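Local coordinates for protein aclacinomycin-N/aclacinomycin-A oxidase (Streptomyces galilaeus, PDB 2IPI) that oxidises the terminal sugar of aclacinomycins with a bicovalently bound FAD and molecular oxygen in the last two steps of biosynthesis of these antibiotics, at residues V154-L159 and R224-R228; R267-H272 and A326-T331; G454-P458 and T488-K492. All blocks are in the same frame, centred on the assembly; numbering follows the deposited sequence.

Interaction 1. Residues V154-L159 and R224-R228; sequences VGGHVL and RYWFR. With FAD (flavin-adenine dinucleotide), chain F.
The weakly bonded helical turn at Val154-His157 faces the end of the strand that carries Tyr225 and Phe227, with the CA atoms of Gly155 and Arg224 still 8.6 Å apart, so long side chains must span the gap. Tyr225 does most of this. Its CG lies anti to its own carbonyl carbon (chi1 -68°), and the ring reaches into the turn, where its OH donates a 2.8 Å hydrogen bond to Gly155 O from a position tilted out of the carbonyl plane. Val158 lies over one face of the phenol, with CB 4.0 Å above the plane and displaced toward the rim. Val154 slides past the ring, its CG1 3.8 Å from Tyr225 CD1, while Leu159 CG sits 3.3 Å from Tyr225 OH. Val158 CG1 also meets the edge of the Phe227 ring in its plane, 3.9 Å from CZ. The same turn binds FAD: Gly156 N donates to O1P over 3.1 Å, Gly156 O accepts from O4', and His157 ND1 pairs with O3'. Within the turn, Val154 O accepts from His157 N and Val158 N. The strand lies between strands 120-123 and 177-185 of the antiparallel sheet in the PCMH-type FAD-binding domain. Val123 touches Val154, Tyr225 and Phe227, and helix 129-140 packs on Val154 and His157.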
loop_
_atom_site.group_PDB
_atom_site.type_symbol
_atom_site.label_atom_id
_atom_site.label_comp_id
_atom_site.label_asym_id
_atom_site.label_seq_id
_atom_site.Cartn_x
_atom_site.Cartn_y
_atom_site.Cartn_z
ATOM N N VAL A 154 -9.436 -0.685 4.543
ATOM C CA VAL A 154 -9.023 -2.076 4.692
ATOM C C VAL A 154 -9.260 -2.929 3.444
ATOM O O VAL A 154 -8.416 -3.765 3.122
ATOM C CB VAL A 154 -9.790 -2.731 5.856
ATOM C CG1 VAL A 154 -9.681 -4.243 5.870
ATOM C CG2 VAL A 154 -9.249 -2.159 7.168
ATOM N N GLY A 155 -10.389 -2.719 2.808
ATOM C CA GLY A 155 -10.848 -3.413 1.621
ATOM C C GLY A 155 -9.855 -3.555 0.505
ATOM O O GLY A 155 -9.608 -4.653 -0.017
ATOM N N GLY A 156 -9.246 -2.439 0.070
ATOM C CA GLY A 156 -8.331 -2.581 -1.064
ATOM C C GLY A 156 -6.885 -2.438 -0.623
ATOM O O GLY A 156 -5.996 -2.371 -1.482
ATOM N N HIS A 157 -6.682 -2.392 0.690
ATOM C CA HIS A 157 -5.375 -2.279 1.312
ATOM C C HIS A 157 -4.826 -3.642 1.681
ATOM O O HIS A 157 -3.645 -3.944 1.458
ATOM C CB HIS A 157 -5.458 -1.395 2.563
ATOM C CG HIS A 157 -4.216 -1.355 3.396
ATOM N ND1 HIS A 157 -3.151 -0.533 3.091
ATOM C CD2 HIS A 157 -3.864 -2.013 4.528
ATOM C CE1 HIS A 157 -2.202 -0.691 3.996
ATOM N NE2 HIS A 157 -2.606 -1.590 4.879
ATOM N N VAL A 158 -5.667 -4.511 2.274
ATOM C CA VAL A 158 -5.036 -5.736 2.769
ATOM C C VAL A 158 -4.779 -6.752 1.663
ATOM O O VAL A 158 -3.736 -7.415 1.615
ATOM C CB VAL A 158 -5.894 -6.370 3.881
ATOM C CG1 VAL A 158 -5.376 -7.754 4.198
ATOM C CG2 VAL A 158 -5.927 -5.493 5.132
ATOM N N LEU A 159 -5.690 -6.926 0.714
ATOM C CA LEU A 159 -5.511 -7.977 -0.293
ATOM C C LEU A 159 -4.354 -7.733 -1.259
ATOM O O LEU A 159 -3.985 -8.646 -2.014
ATOM C CB LEU A 159 -6.811 -8.192 -1.070
ATOM C CG LEU A 159 -7.656 -7.044 -1.589
ATOM C CD1 LEU A 159 -6.923 -5.719 -1.726
ATOM C CD2 LEU A 159 -8.264 -7.421 -2.952
ATOM N N ARG A 224 -15.520 -9.569 4.372
ATOM C CA ARG A 224 -14.959 -9.725 5.705
ATOM C C ARG A 224 -13.604 -10.425 5.692
ATOM O O ARG A 224 -13.402 -11.429 5.007
ATOM C CB ARG A 224 -15.896 -10.536 6.620
ATOM C CG ARG A 224 -15.328 -10.644 8.031
ATOM C CD ARG A 224 -16.299 -11.342 8.963
ATOM N NE ARG A 224 -17.521 -10.575 9.103
ATOM C CZ ARG A 224 -18.778 -10.958 9.117
ATOM N NH1 ARG A 224 -19.087 -12.238 8.988
ATOM N NH2 ARG A 224 -19.730 -10.041 9.267
ATOM N N TYR A 225 -12.650 -9.916 6.462
ATOM C CA TYR A 225 -11.330 -10.484 6.583
ATOM C C TYR A 225 -11.119 -11.043 7.995
ATOM O O TYR A 225 -11.702 -10.408 8.878
ATOM C CB TYR A 225 -10.234 -9.431 6.376
ATOM C CG TYR A 225 -10.035 -8.808 5.031
ATOM C CD1 TYR A 225 -10.690 -7.650 4.636
ATOM C CD2 TYR A 225 -9.147 -9.402 4.131
ATOM C CE1 TYR A 225 -10.484 -7.099 3.385
ATOM C CE2 TYR A 225 -8.946 -8.848 2.878
ATOM C CZ TYR A 225 -9.607 -7.705 2.511
ATOM O OH TYR A 225 -9.380 -7.162 1.258
ATOM N N TRP A 226 -10.343 -12.083 8.136
ATOM C CA TRP A 226 -10.002 -12.723 9.398
ATOM C C TRP A 226 -8.512 -12.697 9.673
ATOM O O TRP A 226 -7.732 -13.104 8.817
ATOM C CB TRP A 226 -10.573 -14.155 9.505
ATOM C CG TRP A 226 -12.083 -14.186 9.552
ATOM C CD1 TRP A 226 -12.884 -14.212 8.440
ATOM C CD2 TRP A 226 -12.981 -14.209 10.671
ATOM N NE1 TRP A 226 -14.204 -14.235 8.812
ATOM C CE2 TRP A 226 -14.299 -14.231 10.180
ATOM C CE3 TRP A 226 -12.812 -14.188 12.055
ATOM C CZ2 TRP A 226 -15.428 -14.250 10.995
ATOM C CZ3 TRP A 226 -13.931 -14.208 12.872
ATOM C CH2 TRP A 226 -15.237 -14.235 12.353
ATOM N N PHE A 227 -8.123 -12.205 10.852
ATOM C CA PHE A 227 -6.709 -12.164 11.209
ATOM C C PHE A 227 -6.343 -12.987 12.439
ATOM O O PHE A 227 -7.045 -12.965 13.440
ATOM C CB PHE A 227 -6.257 -10.704 11.491
ATOM C CG PHE A 227 -6.342 -9.907 10.193
ATOM C CD1 PHE A 227 -7.470 -9.164 9.910
ATOM C CD2 PHE A 227 -5.284 -9.955 9.294
ATOM C CE1 PHE A 227 -7.587 -8.474 8.708
ATOM C CE2 PHE A 227 -5.399 -9.258 8.097
ATOM C CZ PHE A 227 -6.530 -8.524 7.814
ATOM N N ARG A 228 -5.207 -13.659 12.312
ATOM C CA ARG A 228 -4.543 -14.391 13.358
ATOM C C ARG A 228 -3.108 -14.675 12.939
ATOM O O ARG A 228 -2.885 -15.163 11.825
ATOM C CB ARG A 228 -5.278 -15.704 13.634
ATOM C CG ARG A 228 -5.117 -16.240 15.043
ATOM C CD ARG A 228 -4.413 -17.582 15.042
ATOM N NE ARG A 228 -5.307 -18.657 14.623
ATOM C CZ ARG A 228 -5.487 -19.108 13.393
ATOM N NH1 ARG A 228 -4.818 -18.569 12.371
ATOM N NH2 ARG A 228 -6.336 -20.104 13.154
HETATM P PA FAD F . -10.276 1.701 -3.005
HETATM O O1A FAD F . -10.186 2.636 -4.058
HETATM O O2A FAD F . -11.648 1.580 -2.513
HETATM O O5B FAD F . -9.724 0.296 -3.446
HETATM C C5B FAD F . -8.519 0.138 -4.078
HETATM C C4B FAD F . -8.527 -1.133 -4.923
HETATM O O4B FAD F . -9.073 -2.180 -4.169
HETATM C C3B FAD F . -9.468 -0.995 -6.134
HETATM O O3B FAD F . -9.068 -1.826 -7.162
HETATM C C2B FAD F . -10.797 -1.499 -5.596
HETATM O O2B FAD F . -11.703 -1.956 -6.564
HETATM C C1B FAD F . -10.299 -2.584 -4.667
HETATM N N9A FAD F . -11.267 -2.954 -3.615
HETATM C C8A FAD F . -11.873 -2.131 -2.750
HETATM N N7A FAD F . -12.661 -2.816 -1.935
HETATM C C5A FAD F . -12.580 -4.096 -2.300
HETATM C C6A FAD F . -13.173 -5.254 -1.814
HETATM N N6A FAD F . -13.920 -5.171 -0.781
HETATM N N1A FAD F . -12.886 -6.419 -2.372
HETATM C C2A FAD F . -12.027 -6.453 -3.364
HETATM N N3A FAD F . -11.432 -5.377 -3.842
HETATM C C4A FAD F . -11.707 -4.211 -3.340
HETATM N N1 FAD F . -0.331 1.431 1.192
HETATM C C2 FAD F . 0.578 0.730 1.949
HETATM O O2 FAD F . 0.881 -0.362 1.733
HETATM N N3 FAD F . 1.149 1.367 3.017
HETATM C C4 FAD F . 0.837 2.673 3.350
HETATM O O4 FAD F . 1.297 3.147 4.350
HETATM C C4X FAD F . -0.101 3.367 2.583
HETATM N N5 FAD F . -0.430 4.665 2.847
HETATM C C5X FAD F . -1.390 5.317 2.144
HETATM C C6 FAD F . -1.773 6.613 2.495
HETATM C C7 FAD F . -2.700 7.270 1.740
HETATM C C7M FAD F . -3.143 8.607 2.238
HETATM C C8 FAD F . -3.344 6.628 0.677
HETATM C C8M FAD F . -4.577 7.254 0.065
HETATM C C9 FAD F . -2.953 5.343 0.376
HETATM C C9A FAD F . -1.966 4.675 1.057
HETATM N N10 FAD F . -1.582 3.393 0.714
HETATM C C10 FAD F . -0.690 2.724 1.498
HETATM C "C1'" FAD F . -1.714 2.890 -0.687
HETATM C "C2'" FAD F . -3.022 2.169 -1.017
HETATM O "O2'" FAD F . -3.958 2.837 -1.798
HETATM C "C3'" FAD F . -3.732 1.590 0.183
HETATM O "O3'" FAD F . -2.908 0.734 0.913
HETATM C "C4'" FAD F . -5.045 0.989 -0.407
HETATM O "O4'" FAD F . -5.005 0.681 -1.741
HETATM C "C5'" FAD F . -6.348 1.732 -0.233
HETATM O "O5'" FAD F . -7.418 0.926 -0.599
HETATM P P FAD F . -8.836 1.573 -0.501
HETATM O O1P FAD F . -9.793 0.627 -0.051
HETATM O O2P FAD F . -8.733 2.697 0.325
HETATM O O3P FAD F . -9.207 2.156 -1.923
#

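Interaction 2. Residues R267-H272 and A326-T331; sequences RIIDNH and AVNEGT
Asn271 and Val327 bring the middle of helix 262-278 against the point where helix 316-327 ends. Their CA atoms stand 5.0 Å apart. The tight part is built round the Asn271 side chain. Its amide reaches the last helical carbonyls, and ND2 donates to Val327 O at 3.0 Å with an N-H...O angle of 148°. The acceptor lies near the amide plane of Asn271, but the donor stands above the carbonyl plane of Val327 and not on a lone pair. Ala326 O is also near ND2, at 3.3 Å, but badly angled for a bond. On the inner side, Ile268 runs its CG1 to 3.7 Å from Thr331 OG1, the two side chains crossing at a slant. Trp255 of strand 248-256 touches Ile268, Val327 and Asn328, and thereby joins both segments to the large antiparallel sheet.

The outer side is looser. Beyond Asn328, the first residue to leave helical geometry, a type I turn runs to Thr331 and is closed by Thr331 N on Asn328 O. Over it lies Arg267, an exposed residue whose chain bends at chi2 and chi3 and whose CD comes within 3.3 Å of Gly330 O. It is thus the methylene part that meets the turn. The side chain of Glu329 reaches Asn271 with CB alone, 3.9 Å from ND2; its backbone N lies nearer but, as a second donor, makes no bond.

Chemically, one amide N-H serves a carbonyl at the negative end of a helix dipole, so the contact probably offsets that end with a neutral donor. Being bound from above its plane, Val327 O is probably gripped less strongly than by an in-plane donor.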
loop_
_atom_site.group_PDB
_atom_site.type_symbol
_atom_site.label_atom_id
_atom_site.label_comp_id
_atom_site.label_asym_id
_atom_site.label_seq_id
_atom_site.Cartn_x
_atom_site.Cartn_y
_atom_site.Cartn_z
ATOM N N ARG A 267 26.234 11.859 -0.397
ATOM C CA ARG A 267 26.720 11.109 0.756
ATOM C C ARG A 267 25.551 10.607 1.609
ATOM O O ARG A 267 25.612 9.493 2.107
ATOM C CB ARG A 267 27.637 11.956 1.637
ATOM C CG ARG A 267 28.769 12.560 0.825
ATOM C CD ARG A 267 30.072 11.855 1.155
ATOM N NE ARG A 267 30.353 10.787 0.195
ATOM C CZ ARG A 267 31.586 10.472 -0.169
ATOM N NH1 ARG A 267 31.781 9.489 -1.049
ATOM N NH2 ARG A 267 32.619 11.134 0.338
ATOM N N ILE A 268 24.545 11.450 1.754
ATOM C CA ILE A 268 23.338 11.161 2.516
ATOM C C ILE A 268 22.626 9.971 1.880
ATOM O O ILE A 268 22.289 8.993 2.544
ATOM C CB ILE A 268 22.413 12.392 2.582
ATOM C CG1 ILE A 268 22.780 13.365 3.710
ATOM C CG2 ILE A 268 20.941 12.019 2.692
ATOM C CD1 ILE A 268 21.996 14.660 3.665
ATOM N N ILE A 269 22.419 10.080 0.563
ATOM C CA ILE A 269 21.829 8.954 -0.161
ATOM C C ILE A 269 22.654 7.695 0.031
ATOM O O ILE A 269 22.155 6.645 0.438
ATOM C CB ILE A 269 21.701 9.257 -1.668
ATOM C CG1 ILE A 269 20.629 10.293 -1.990
ATOM C CG2 ILE A 269 21.485 7.963 -2.445
ATOM C CD1 ILE A 269 19.207 9.863 -1.724
ATOM N N ASP A 270 23.946 7.796 -0.275
ATOM C CA ASP A 270 24.791 6.602 -0.242
ATOM C C ASP A 270 24.899 6.052 1.173
ATOM O O ASP A 270 24.889 4.828 1.356
ATOM C CB ASP A 270 26.164 6.924 -0.831
ATOM C CG ASP A 270 26.071 7.232 -2.323
ATOM O OD1 ASP A 270 25.032 6.902 -2.929
ATOM O OD2 ASP A 270 27.038 7.811 -2.873
ATOM N N ASN A 271 24.990 6.982 2.131
ATOM C CA ASN A 271 24.998 6.593 3.539
ATOM C C ASN A 271 23.696 5.884 3.929
ATOM O O ASN A 271 23.757 4.796 4.513
ATOM C CB ASN A 271 25.234 7.821 4.423
ATOM C CG ASN A 271 26.678 8.273 4.469
ATOM O OD1 ASN A 271 27.582 7.735 3.832
ATOM N ND2 ASN A 271 26.932 9.308 5.272
ATOM N N HIS A 272 22.542 6.466 3.628
ATOM C CA HIS A 272 21.248 5.843 3.938
ATOM C C HIS A 272 21.167 4.412 3.407
ATOM O O HIS A 272 20.832 3.489 4.163
ATOM C CB HIS A 272 20.114 6.702 3.392
ATOM C CG HIS A 272 18.742 6.134 3.284
ATOM N ND1 HIS A 272 17.748 6.490 4.167
ATOM C CD2 HIS A 272 18.144 5.260 2.433
ATOM C CE1 HIS A 272 16.611 5.875 3.877
ATOM N NE2 HIS A 272 16.830 5.113 2.825
ATOM N N ALA A 326 24.868 7.683 11.275
ATOM C CA ALA A 326 25.391 6.937 10.120
ATOM C C ALA A 326 24.935 7.606 8.829
ATOM O O ALA A 326 25.650 7.666 7.830
ATOM C CB ALA A 326 24.959 5.481 10.168
ATOM N N VAL A 327 23.722 8.139 8.832
ATOM C CA VAL A 327 23.147 8.768 7.651
ATOM C C VAL A 327 23.925 9.966 7.155
ATOM O O VAL A 327 24.116 10.179 5.951
ATOM C CB VAL A 327 21.695 9.184 7.982
ATOM C CG1 VAL A 327 21.201 10.366 7.183
ATOM C CG2 VAL A 327 20.811 7.965 7.765
ATOM N N ASN A 328 24.406 10.831 8.051
ATOM C CA ASN A 328 25.088 11.998 7.437
ATOM C C ASN A 328 26.541 12.030 7.879
ATOM O O ASN A 328 27.137 13.099 8.027
ATOM C CB ASN A 328 24.354 13.303 7.680
ATOM C CG ASN A 328 24.366 13.958 9.036
ATOM O OD1 ASN A 328 23.725 13.442 9.961
ATOM N ND2 ASN A 328 25.060 15.078 9.173
ATOM N N GLU A 329 27.131 10.849 8.074
ATOM C CA GLU A 329 28.528 10.812 8.487
ATOM C C GLU A 329 29.446 11.597 7.559
ATOM O O GLU A 329 30.152 12.513 7.992
ATOM C CB GLU A 329 29.076 9.381 8.584
ATOM C CG GLU A 329 30.151 9.287 9.661
ATOM C CD GLU A 329 31.572 9.386 9.163
ATOM O OE1 GLU A 329 32.464 9.699 9.978
ATOM O OE2 GLU A 329 31.821 9.151 7.956
ATOM N N GLY A 330 29.461 11.297 6.258
ATOM C CA GLY A 330 30.414 12.016 5.407
ATOM C C GLY A 330 29.868 13.320 4.853
ATOM O O GLY A 330 30.350 13.811 3.837
ATOM N N THR A 331 28.862 13.877 5.510
ATOM C CA THR A 331 28.129 15.026 4.992
ATOM C C THR A 331 28.814 16.329 5.336
ATOM O O THR A 331 29.681 16.428 6.202
ATOM C CB THR A 331 26.692 14.978 5.553
ATOM O OG1 THR A 331 26.154 13.694 5.157
ATOM C CG2 THR A 331 25.767 16.023 4.967
#

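Interaction 3. Residues G454-P458 and T488-K492; sequences GVPVP and TLYYK
Pro458 and Leu489 meet at about a right angle: the proline ring crosses the leucine branch, with CD of Pro458 4.0 Å from CD2 of Leu489. The two methyls of Leu489 divide the work. CD2 rests against the backbone of the 454-458 segment, 3.6 Å from Pro456 O, and CD1 turns to Val455, reaching its CB at 4.2 Å. Leu489 CG stands anti to its own carbonyl carbon (chi1 -70°), and with chi2 extended at -169° the branch spans the gap between helix and loop, where the CA atoms of Val457 and Leu489 are 6.1 Å apart.

Segment 454-458 lies in the loop after helix 434-448, whereas helix 486-491 belongs to the berberine-bridge-enzyme-like region of this oxidoreductase family. The contact lays an extended, proline-rich segment along the last turn of that helix. Pointing away from the loop, Tyr490 hydrogen-bonds through its OH to the backbone O of Tyr469, an active-site residue that binds aclacinomycin Y, and Tyr491 OH bonds to Gly214 O.

Pro458 also leans on the helix end. Its CG lies 3.9 Å from Thr488 O, a carbonyl already taken by Lys492 N. Past the last turn, where Lys492 adopts positive phi, its side chain and the proline ring slide by each other in opposite directions, CG to CG at 3.8 Å. Bends at chi3 and chi4 leave Lys492 NZ beside the CB corner of the proline, 3.8 Å from Pro458 CB. The ammonium group finds its charged partner elsewhere, in a salt bridge to Glu463.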
loop_
_atom_site.group_PDB
_atom_site.type_symbol
_atom_site.label_atom_id
_atom_site.label_comp_id
_atom_site.label_asym_id
_atom_site.label_seq_id
_atom_site.Cartn_x
_atom_site.Cartn_y
_atom_site.Cartn_z
ATOM N N GLY A 454 13.403 2.133 -18.282
ATOM C CA GLY A 454 12.637 3.059 -17.521
ATOM C C GLY A 454 11.782 2.426 -16.440
ATOM O O GLY A 454 10.868 3.118 -15.970
ATOM N N VAL A 455 12.101 1.175 -16.118
ATOM C CA VAL A 455 11.323 0.454 -15.113
ATOM C C VAL A 455 12.202 -0.347 -14.166
ATOM O O VAL A 455 13.280 -0.821 -14.506
ATOM C CB VAL A 455 10.295 -0.508 -15.737
ATOM C CG1 VAL A 455 9.315 0.246 -16.628
ATOM C CG2 VAL A 455 11.003 -1.608 -16.508
ATOM N N PRO A 456 11.735 -0.522 -12.937
ATOM C CA PRO A 456 12.450 -1.406 -12.011
ATOM C C PRO A 456 12.135 -2.868 -12.325
ATOM O O PRO A 456 11.142 -3.400 -11.821
ATOM C CB PRO A 456 11.866 -1.040 -10.650
ATOM C CG PRO A 456 10.496 -0.530 -10.956
ATOM C CD PRO A 456 10.528 0.063 -12.335
ATOM N N VAL A 457 12.991 -3.462 -13.136
ATOM C CA VAL A 457 12.921 -4.878 -13.466
ATOM C C VAL A 457 13.520 -5.724 -12.364
ATOM O O VAL A 457 14.672 -5.528 -11.954
ATOM C CB VAL A 457 13.701 -5.190 -14.763
ATOM C CG1 VAL A 457 13.631 -6.686 -15.064
ATOM C CG2 VAL A 457 13.188 -4.354 -15.919
ATOM N N PRO A 458 12.779 -6.709 -11.862
ATOM C CA PRO A 458 13.365 -7.613 -10.864
ATOM C C PRO A 458 14.628 -8.277 -11.424
ATOM O O PRO A 458 14.563 -9.005 -12.418
ATOM C CB PRO A 458 12.252 -8.627 -10.605
ATOM C CG PRO A 458 10.990 -7.931 -11.021
ATOM C CD PRO A 458 11.372 -7.026 -12.168
ATOM N N THR A 488 5.144 -9.319 -14.562
ATOM C CA THR A 488 6.462 -9.656 -14.028
ATOM C C THR A 488 6.857 -8.614 -12.985
ATOM O O THR A 488 7.337 -8.911 -11.901
ATOM C CB THR A 488 7.510 -9.704 -15.153
ATOM O OG1 THR A 488 7.132 -10.757 -16.067
ATOM C CG2 THR A 488 8.903 -10.013 -14.624
ATOM N N LEU A 489 6.615 -7.354 -13.369
ATOM C CA LEU A 489 7.024 -6.232 -12.550
ATOM C C LEU A 489 6.386 -6.327 -11.168
ATOM O O LEU A 489 7.074 -6.143 -10.174
ATOM C CB LEU A 489 6.653 -4.899 -13.203
ATOM C CG LEU A 489 7.427 -4.487 -14.456
ATOM C CD1 LEU A 489 7.120 -3.034 -14.789
ATOM C CD2 LEU A 489 8.928 -4.678 -14.295
ATOM N N TYR A 490 5.079 -6.617 -11.142
ATOM C CA TYR A 490 4.379 -6.581 -9.854
ATOM C C TYR A 490 4.415 -7.894 -9.085
ATOM O O TYR A 490 4.356 -7.903 -7.846
ATOM C CB TYR A 490 2.925 -6.176 -10.106
ATOM C CG TYR A 490 2.654 -4.709 -10.268
ATOM C CD1 TYR A 490 2.038 -4.234 -11.423
ATOM C CD2 TYR A 490 2.996 -3.754 -9.315
ATOM C CE1 TYR A 490 1.767 -2.889 -11.620
ATOM C CE2 TYR A 490 2.731 -2.406 -9.499
ATOM C CZ TYR A 490 2.121 -1.969 -10.650
ATOM O OH TYR A 490 1.848 -0.624 -10.846
ATOM N N TYR A 491 4.442 -9.049 -9.740
ATOM C CA TYR A 491 4.264 -10.315 -9.043
ATOM C C TYR A 491 5.390 -11.317 -9.246
ATOM O O TYR A 491 5.313 -12.412 -8.657
ATOM C CB TYR A 491 2.976 -11.001 -9.548
ATOM C CG TYR A 491 1.700 -10.219 -9.502
ATOM C CD1 TYR A 491 1.083 -9.897 -8.290
ATOM C CD2 TYR A 491 1.076 -9.787 -10.657
ATOM C CE1 TYR A 491 -0.103 -9.174 -8.265
ATOM C CE2 TYR A 491 -0.097 -9.070 -10.643
ATOM C CZ TYR A 491 -0.686 -8.765 -9.438
ATOM O OH TYR A 491 -1.852 -8.051 -9.476
ATOM N N LYS A 492 6.388 -11.008 -10.065
ATOM C CA LYS A 492 7.464 -11.917 -10.426
ATOM C C LYS A 492 6.945 -13.310 -10.739
ATOM O O LYS A 492 5.919 -13.426 -11.404
ATOM C CB LYS A 492 8.507 -11.965 -9.299
ATOM C CG LYS A 492 9.077 -10.557 -9.060
ATOM C CD LYS A 492 9.733 -10.482 -7.686
ATOM C CE LYS A 492 11.022 -11.285 -7.622
ATOM N NZ LYS A 492 12.240 -10.506 -7.271
#

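In the fold
Read from the N terminus, the three contacts follow one another in series; none nests within or crosses another. Interaction 1 closes a loop of 64 residues inside the FAD-binding domain, bringing a cofactor-binding turn back to a strand of its five-stranded sheet. The chain then enters the part built on the seven-stranded sheet, where interaction 2 closes 53 residues by joining two helices, on the opposite side of the chain's centre, about 38 Å from interaction 1 between centres. Interaction 3 closes the last loop, 29 residues that include Asn468 and Tyr469, and joins the loop after helix 434-448 to the end of helix 486-491; its nearest atoms lie about 7 Å from interaction 1.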